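Local coordinates for protein 3,4-dihydroxy-2-butanone 4-phosphate synthase (Candida albicans, PDB 1TKS) that catalyses the conversion of D-ribulose 5-phosphate to formate and 3,4-dihydroxy-2-butanone 4-phosphate, a step of riboflavin biosynthesis, at residues B[30-35]-B[173-178]; B[38-43]-B[157-162]. One frame throughout, in Å; residues are numbered along the deposited sequence.

Contact 1. Residues B[30-35]-B[173-178]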
ATOM      1  N   GLU B  30     -11.622 -19.310  -9.777  1.00 11.05           N
ATOM      2  CA  GLU B  30     -11.845 -17.873  -9.626  1.00 10.58           C
ATOM      3  C   GLU B  30     -11.156 -17.228  -8.431  1.00 10.64           C
ATOM      4  O   GLU B  30     -11.201 -16.011  -8.273  1.00 10.69           O
ATOM      5  CB  GLU B  30     -13.342 -17.572  -9.581  1.00 11.10           C
ATOM      6  CG  GLU B  30     -14.063 -17.931 -10.871  1.00 13.33           C
ATOM      7  CD  GLU B  30     -15.443 -17.310 -10.967  1.00 14.67           C
ATOM      8  OE1 GLU B  30     -16.353 -17.751 -10.238  1.00 13.80           O
ATOM      9  OE2 GLU B  30     -15.609 -16.373 -11.770  1.00 17.14           O
ATOM     10  N   ASN B  31     -10.515 -18.035  -7.592  1.00  9.24           N
ATOM     11  CA  ASN B  31      -9.816 -17.495  -6.429  1.00  9.89           C
ATOM     12  C   ASN B  31      -8.699 -16.552  -6.860  1.00 10.44           C
ATOM     13  O   ASN B  31      -8.063 -16.762  -7.894  1.00 10.04           O
ATOM     14  CB  ASN B  31      -9.189 -18.621  -5.604  1.00  9.89           C
ATOM     15  CG  ASN B  31     -10.206 -19.424  -4.822  1.00 11.08           C
ATOM     16  OD1 ASN B  31      -9.960 -20.583  -4.481  1.00 11.96           O
ATOM     17  ND2 ASN B  31     -11.344 -18.812  -4.513  1.00 11.88           N
ATOM     18  N   GLU B  32      -8.460 -15.523  -6.053  1.00 10.56           N
ATOM     19  CA  GLU B  32      -7.393 -14.563  -6.319  1.00 11.62           C
ATOM     20  C   GLU B  32      -6.227 -14.954  -5.408  1.00 11.04           C
ATOM     21  O   GLU B  32      -6.430 -15.277  -4.234  1.00 11.47           O
ATOM     22  CB  GLU B  32      -7.863 -13.140  -6.012  1.00 13.73           C
ATOM     23  CG  GLU B  32      -9.208 -12.790  -6.638  1.00 16.98           C
ATOM     24  CD  GLU B  32      -9.528 -11.316  -6.533  1.00 17.02           C
ATOM     25  OE1 GLU B  32      -9.229 -10.719  -5.477  1.00 21.03           O
ATOM     26  OE2 GLU B  32     -10.085 -10.760  -7.504  1.00 18.87           O
ATOM     27  N   GLY B  33      -5.011 -14.921  -5.948  1.00  9.67           N
ATOM     28  CA  GLY B  33      -3.848 -15.329  -5.176  1.00  9.07           C
ATOM     29  C   GLY B  33      -3.028 -14.257  -4.478  1.00  8.67           C
ATOM     30  O   GLY B  33      -2.856 -13.146  -4.981  1.00  9.32           O
ATOM     31  N   ASP B  34      -2.517 -14.607  -3.301  1.00  9.37           N
ATOM     32  CA  ASP B  34      -1.688 -13.700  -2.518  1.00  9.56           C
ATOM     33  C   ASP B  34      -0.313 -14.307  -2.306  1.00  9.79           C
ATOM     34  O   ASP B  34      -0.174 -15.526  -2.181  1.00 10.29           O
ATOM     35  CB  ASP B  34      -2.303 -13.433  -1.136  1.00 11.26           C
ATOM     36  CG  ASP B  34      -3.511 -12.508  -1.184  1.00 13.81           C
ATOM     37  OD1 ASP B  34      -3.765 -11.884  -2.231  1.00 17.47           O
ATOM     38  OD2 ASP B  34      -4.203 -12.402  -0.150  1.00 19.81           O
ATOM     39  N   LEU B  35       0.704 -13.454  -2.278  1.00  7.91           N
ATOM     40  CA  LEU B  35       2.062 -13.912  -2.015  1.00  8.30           C
ATOM     41  C   LEU B  35       2.248 -13.823  -0.505  1.00  8.40           C
ATOM     42  O   LEU B  35       1.883 -12.820   0.110  1.00  9.10           O
ATOM     43  CB  LEU B  35       3.079 -13.007  -2.710  1.00  9.03           C
ATOM     44  CG  LEU B  35       3.287 -13.292  -4.195  1.00 10.50           C
ATOM     45  CD1 LEU B  35       4.168 -12.216  -4.798  1.00 10.59           C
ATOM     46  CD2 LEU B  35       3.919 -14.671  -4.361  1.00  9.09           C
ATOM     47  N   GLY B 173      -3.876  -4.332 -14.065  1.00 10.16           N
ATOM     48  CA  GLY B 173      -4.019  -4.131 -12.635  1.00 11.05           C
ATOM     49  C   GLY B 173      -5.057  -5.014 -11.967  1.00 10.51           C
ATOM     50  O   GLY B 173      -5.373  -4.819 -10.791  1.00 10.05           O
ATOM     51  N   LEU B 174      -5.597  -5.983 -12.700  1.00  9.40           N
ATOM     52  CA  LEU B 174      -6.591  -6.878 -12.120  1.00  9.99           C
ATOM     53  C   LEU B 174      -5.886  -7.925 -11.269  1.00 10.13           C
ATOM     54  O   LEU B 174      -4.771  -8.337 -11.589  1.00  9.79           O
ATOM     55  CB  LEU B 174      -7.415  -7.563 -13.220  1.00 10.05           C
ATOM     56  CG  LEU B 174      -8.272  -6.647 -14.103  1.00 10.90           C
ATOM     57  CD1 LEU B 174      -9.100  -7.490 -15.063  1.00 12.29           C
ATOM     58  CD2 LEU B 174      -9.184  -5.790 -13.237  1.00 12.26           C
ATOM     59  N   MET B 175      -6.530  -8.342 -10.181  1.00  9.28           N
ATOM     60  CA  MET B 175      -5.957  -9.351  -9.297  1.00 10.47           C
ATOM     61  C   MET B 175      -5.805 -10.664 -10.055  1.00 10.38           C
ATOM     62  O   MET B 175      -6.646 -11.016 -10.888  1.00 10.67           O
ATOM     63  CB  MET B 175      -6.842  -9.548  -8.060  1.00  8.88           C
ATOM     64  CG  MET B 175      -6.475  -8.657  -6.868  1.00 11.77           C
ATOM     65  SD  MET B 175      -6.486  -6.869  -7.199  1.00 12.59           S
ATOM     66  CE  MET B 175      -5.418  -6.264  -5.832  1.00 12.10           C
ATOM     67  N   MET B 176      -4.722 -11.379  -9.777  1.00  9.15           N
ATOM     68  CA  MET B 176      -4.466 -12.639 -10.450  1.00 10.08           C
ATOM     69  C   MET B 176      -5.349 -13.769  -9.960  1.00 10.57           C
ATOM     70  O   MET B 176      -5.384 -14.071  -8.765  1.00 10.39           O
ATOM     71  CB  MET B 176      -3.002 -13.061 -10.289  1.00  9.80           C
ATOM     72  CG  MET B 176      -2.014 -12.204 -11.046  1.00 12.28           C
ATOM     73  SD  MET B 176      -0.407 -13.004 -11.128  1.00 10.04           S
ATOM     74  CE  MET B 176       0.655 -11.586 -11.244  1.00 16.03           C
ATOM     75  N   ARG B 177      -6.056 -14.389 -10.903  1.00 10.69           N
ATOM     76  CA  ARG B 177      -6.929 -15.532 -10.633  1.00 11.69           C
ATOM     77  C   ARG B 177      -6.023 -16.762 -10.650  1.00 10.28           C
ATOM     78  O   ARG B 177      -4.825 -16.634 -10.894  1.00  8.72           O
ATOM     79  CB  ARG B 177      -7.979 -15.655 -11.735  1.00 14.00           C
ATOM     80  CG  ARG B 177      -8.806 -14.406 -11.952  1.00 21.04           C
ATOM     81  CD  ARG B 177      -9.790 -14.210 -10.813  1.00 19.90           C
ATOM     82  NE  ARG B 177     -10.602 -13.005 -10.978  1.00 22.03           N
ATOM     83  CZ  ARG B 177     -11.623 -12.680 -10.189  1.00 22.61           C
ATOM     84  NH1 ARG B 177     -12.302 -11.563 -10.402  1.00 23.37           N
ATOM     85  NH2 ARG B 177     -11.972 -13.477  -9.187  1.00 22.30           N
ATOM     86  N   LEU B 178      -6.590 -17.949 -10.437  1.00 10.27           N
ATOM     87  CA  LEU B 178      -5.785 -19.170 -10.401  1.00  9.98           C
ATOM     88  C   LEU B 178      -4.900 -19.374 -11.625  1.00 10.23           C
ATOM     89  O   LEU B 178      -3.700 -19.633 -11.491  1.00  8.66           O
ATOM     90  CB  LEU B 178      -6.666 -20.411 -10.207  1.00 10.60           C
ATOM     91  CG  LEU B 178      -5.893 -21.736 -10.048  1.00 11.36           C
ATOM     92  CD1 LEU B 178      -5.051 -21.686  -8.771  1.00 10.65           C
ATOM     93  CD2 LEU B 178      -6.864 -22.912  -9.999  1.00 10.21           C
TER

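Contact 2. Residues B[38-43]-B[157-162]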
ATOM      1  N   ALA B  38       7.664 -15.772   5.263  1.00  7.92           N
ATOM      2  CA  ALA B  38       8.027 -15.529   6.653  1.00  7.01           C
ATOM      3  C   ALA B  38       8.472 -14.085   6.859  1.00  6.97           C
ATOM      4  O   ALA B  38       9.346 -13.590   6.154  1.00  9.02           O
ATOM      5  CB  ALA B  38       9.139 -16.481   7.069  1.00  8.17           C
ATOM      6  N   ALA B  39       7.870 -13.414   7.836  1.00  7.45           N
ATOM      7  CA  ALA B  39       8.206 -12.023   8.117  1.00  7.65           C
ATOM      8  C   ALA B  39       9.677 -11.834   8.473  1.00  8.78           C
ATOM      9  O   ALA B  39      10.318 -10.879   8.021  1.00  9.78           O
ATOM     10  CB  ALA B  39       7.322 -11.487   9.247  1.00  8.67           C
ATOM     11  N   GLU B  40      10.216 -12.743   9.279  1.00  8.66           N
ATOM     12  CA  GLU B  40      11.606 -12.645   9.710  1.00  8.41           C
ATOM     13  C   GLU B  40      12.621 -12.890   8.605  1.00  8.46           C
ATOM     14  O   GLU B  40      13.805 -12.602   8.774  1.00  8.58           O
ATOM     15  CB  GLU B  40      11.870 -13.624  10.857  1.00  9.47           C
ATOM     16  CG  GLU B  40      11.643 -15.083  10.494  1.00 10.04           C
ATOM     17  CD  GLU B  40      11.588 -15.975  11.717  1.00 10.56           C
ATOM     18  OE1 GLU B  40      12.655 -16.408  12.199  1.00 16.41           O
ATOM     19  OE2 GLU B  40      10.470 -16.225  12.203  1.00 12.02           O
ATOM     20  N   LEU B  41      12.166 -13.394   7.464  1.00  8.15           N
ATOM     21  CA  LEU B  41      13.090 -13.695   6.378  1.00  8.47           C
ATOM     22  C   LEU B  41      13.006 -12.775   5.171  1.00  9.05           C
ATOM     23  O   LEU B  41      13.805 -12.906   4.245  1.00 10.81           O
ATOM     24  CB  LEU B  41      12.888 -15.140   5.915  1.00  7.63           C
ATOM     25  CG  LEU B  41      13.018 -16.233   6.979  1.00  8.68           C
ATOM     26  CD1 LEU B  41      12.711 -17.589   6.357  1.00  8.98           C
ATOM     27  CD2 LEU B  41      14.417 -16.214   7.567  1.00  9.12           C
ATOM     28  N   ILE B  42      12.055 -11.842   5.173  1.00  8.77           N
ATOM     29  CA  ILE B  42      11.914 -10.945   4.030  1.00  8.74           C
ATOM     30  C   ILE B  42      13.023  -9.903   3.940  1.00  8.61           C
ATOM     31  O   ILE B  42      13.214  -9.083   4.835  1.00  8.57           O
ATOM     32  CB  ILE B  42      10.521 -10.250   4.012  1.00  6.88           C
ATOM     33  CG1 ILE B  42      10.290  -9.585   2.655  1.00  9.18           C
ATOM     34  CG2 ILE B  42      10.411  -9.222   5.132  1.00  7.76           C
ATOM     35  CD1 ILE B  42       8.839  -9.196   2.399  1.00 10.86           C
ATOM     36  N   THR B  43      13.762  -9.969   2.837  1.00  8.39           N
ATOM     37  CA  THR B  43      14.873  -9.060   2.577  1.00  8.78           C
ATOM     38  C   THR B  43      14.415  -7.878   1.745  1.00  8.29           C
ATOM     39  O   THR B  43      13.274  -7.832   1.290  1.00  8.07           O
ATOM     40  CB  THR B  43      15.985  -9.764   1.781  1.00  9.16           C
ATOM     41  OG1 THR B  43      15.440 -10.235   0.541  1.00  9.69           O
ATOM     42  CG2 THR B  43      16.542 -10.941   2.554  1.00  8.88           C
ATOM     43  N   GLY B 157       8.203 -23.639  12.082  1.00 10.50           N
ATOM     44  CA  GLY B 157       9.058 -23.493  13.248  1.00 10.82           C
ATOM     45  C   GLY B 157       9.621 -22.095  13.429  1.00 11.37           C
ATOM     46  O   GLY B 157      10.554 -21.889  14.203  1.00 12.15           O
ATOM     47  N   LEU B 158       9.037 -21.132  12.724  1.00 10.26           N
ATOM     48  CA  LEU B 158       9.479 -19.742  12.767  1.00 10.72           C
ATOM     49  C   LEU B 158       8.614 -18.877  13.694  1.00 11.23           C
ATOM     50  O   LEU B 158       7.635 -19.356  14.273  1.00 11.30           O
ATOM     51  CB  LEU B 158       9.456 -19.171  11.341  1.00 10.11           C
ATOM     52  CG  LEU B 158      10.312 -19.898  10.294  1.00 10.58           C
ATOM     53  CD1 LEU B 158       9.952 -19.436   8.887  1.00 11.75           C
ATOM     54  CD2 LEU B 158      11.786 -19.646  10.586  1.00 13.16           C
ATOM     55  N   GLN B 159       8.981 -17.608  13.852  1.00 11.10           N
ATOM     56  CA  GLN B 159       8.198 -16.703  14.693  1.00 11.71           C
ATOM     57  C   GLN B 159       6.802 -16.603  14.076  1.00 11.98           C
ATOM     58  O   GLN B 159       6.656 -16.641  12.856  1.00 11.68           O
ATOM     59  CB  GLN B 159       8.847 -15.315  14.745  1.00 11.80           C
ATOM     60  CG  GLN B 159      10.216 -15.276  15.419  1.00 12.25           C
ATOM     61  CD  GLN B 159      10.160 -15.707  16.871  1.00 12.93           C
ATOM     62  OE1 GLN B 159       9.266 -15.303  17.614  1.00 13.30           O
ATOM     63  NE2 GLN B 159      11.129 -16.515  17.289  1.00 15.42           N
ATOM     64  N   PRO B 160       5.757 -16.481  14.912  1.00 13.22           N
ATOM     65  CA  PRO B 160       4.366 -16.380  14.450  1.00 13.40           C
ATOM     66  C   PRO B 160       4.087 -15.061  13.738  1.00 12.86           C
ATOM     67  O   PRO B 160       3.259 -14.265  14.178  1.00 14.41           O
ATOM     68  CB  PRO B 160       3.567 -16.524  15.743  1.00 15.31           C
ATOM     69  CG  PRO B 160       4.464 -15.859  16.747  1.00 16.24           C
ATOM     70  CD  PRO B 160       5.818 -16.431  16.384  1.00 13.80           C
ATOM     71  N   ALA B 161       4.781 -14.847  12.627  1.00 11.28           N
ATOM     72  CA  ALA B 161       4.637 -13.616  11.866  1.00  9.05           C
ATOM     73  C   ALA B 161       4.889 -13.869  10.389  1.00  7.88           C
ATOM     74  O   ALA B 161       5.805 -14.601  10.023  1.00  9.85           O
ATOM     75  CB  ALA B 161       5.625 -12.577  12.387  1.00  9.91           C
ATOM     76  N   GLY B 162       4.064 -13.263   9.543  1.00  8.74           N
ATOM     77  CA  GLY B 162       4.235 -13.418   8.110  1.00  8.26           C
ATOM     78  C   GLY B 162       4.050 -12.079   7.422  1.00  7.98           C
ATOM     79  O   GLY B 162       3.827 -11.062   8.077  1.00  8.63           O
TER
HETATM   80  O   HOH W   1       8.542 -14.887  10.664  1.00 11.72           O

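Contact 1. Residues B[30-35]-B[173-178]
The guanidinium of R177 has E32 OE2 over one face and the backbone oxygen of E30 at its edge. Here the loop that carries the probable metal ligand E30 toward strand 34-38 of the DHBP synthase fold crosses the loop leading into helix 178-188, with R177 at the N-cap position. E32 OE2 sits 3.5 Å above the guanidinium plane, over its centre, and the carboxylate and guanidinium planes are turned 64° apart. No N-H points at that oxygen, and the salt bridge from OE2 to R177 NH2 is long, so the attraction is one of charge, without a directed hydrogen bond. The directed bond lies at the edge: R177 NH2 donates to E30 O at 2.8 Å, in both the guanidinium and the carbonyl plane. A bend at chi2 (-73°) brings R177 CD to 3.4 Å from E30 O. The same carboxylate of E32 also touches M175, whose CB is 3.5 Å from E32 OE2, while I101 of the second subunit packs on M175. Further along, D34, a probable substrate ligand, bonds through OD2 to H145. Next to it the backbones join where G33 N donates to M176 O at 3.0 Å, nearly along the C=O axis.

Contact 2. Residues B[38-43]-B[157-162]
E40 reaches across to L158 and Q159, joining the turn after strand 34-38 to the loop that links helix 145-155 with strand 162-166. From CB its chain starts in the crowded position, CG between the backbone N and the carbonyl carbon (chi1 61°), then runs extended to the carboxylate. E40 CD comes 3.8 Å from L158 CD2, and OE1 lies beside the same methyl. E40 OE2 accepts from Q159 N at 2.6 Å on its syn lone pair, with L158 CB and Q159 CB both crowded close to it. Water 1 ties the group back to the main chain: it accepts from E40 N, and E40 OE2 and A161 O each lie 2.8 Å from the water, which has more acceptors in reach than protons to give. A39 N also reaches A161 O, at 3.2 Å, from above the carbonyl plane, and S153 OG adds a further bond to that oxygen. Beside these polar links L158 CD1 packs on A38 CB at 3.6 Å, and A39 CB meets A161 CB. A38 and G162 form an antiparallel non-hydrogen-bonded pair where strands 34-38 and 162-166 meet their loops. The short N-H bond from Q159, with a water also in reach of OE2, probably favours the ionised carboxylate.

In the fold
Both contacts tie the neighbouring antiparallel strands 34-38 and 162-166 together through their flanking loops, contact 1 before the first strand and after the second, contact 2 at the other ends. Their centres lie about 23 Å apart, on opposite sides of the chain's centre. Each is partly buried, but contact 1 is farther out, its centre about 15 Å from that of the chain against 9 Å, and the charged E32 and R177 are partly or fully exposed. It joins opposite charges near the probable metal and substrate ligands and touches the second subunit. Contact 2 stays within one chain, backed by helix 103-114, and there a single carboxylate works with backbone groups, a water and apolar alanine and leucine side chains.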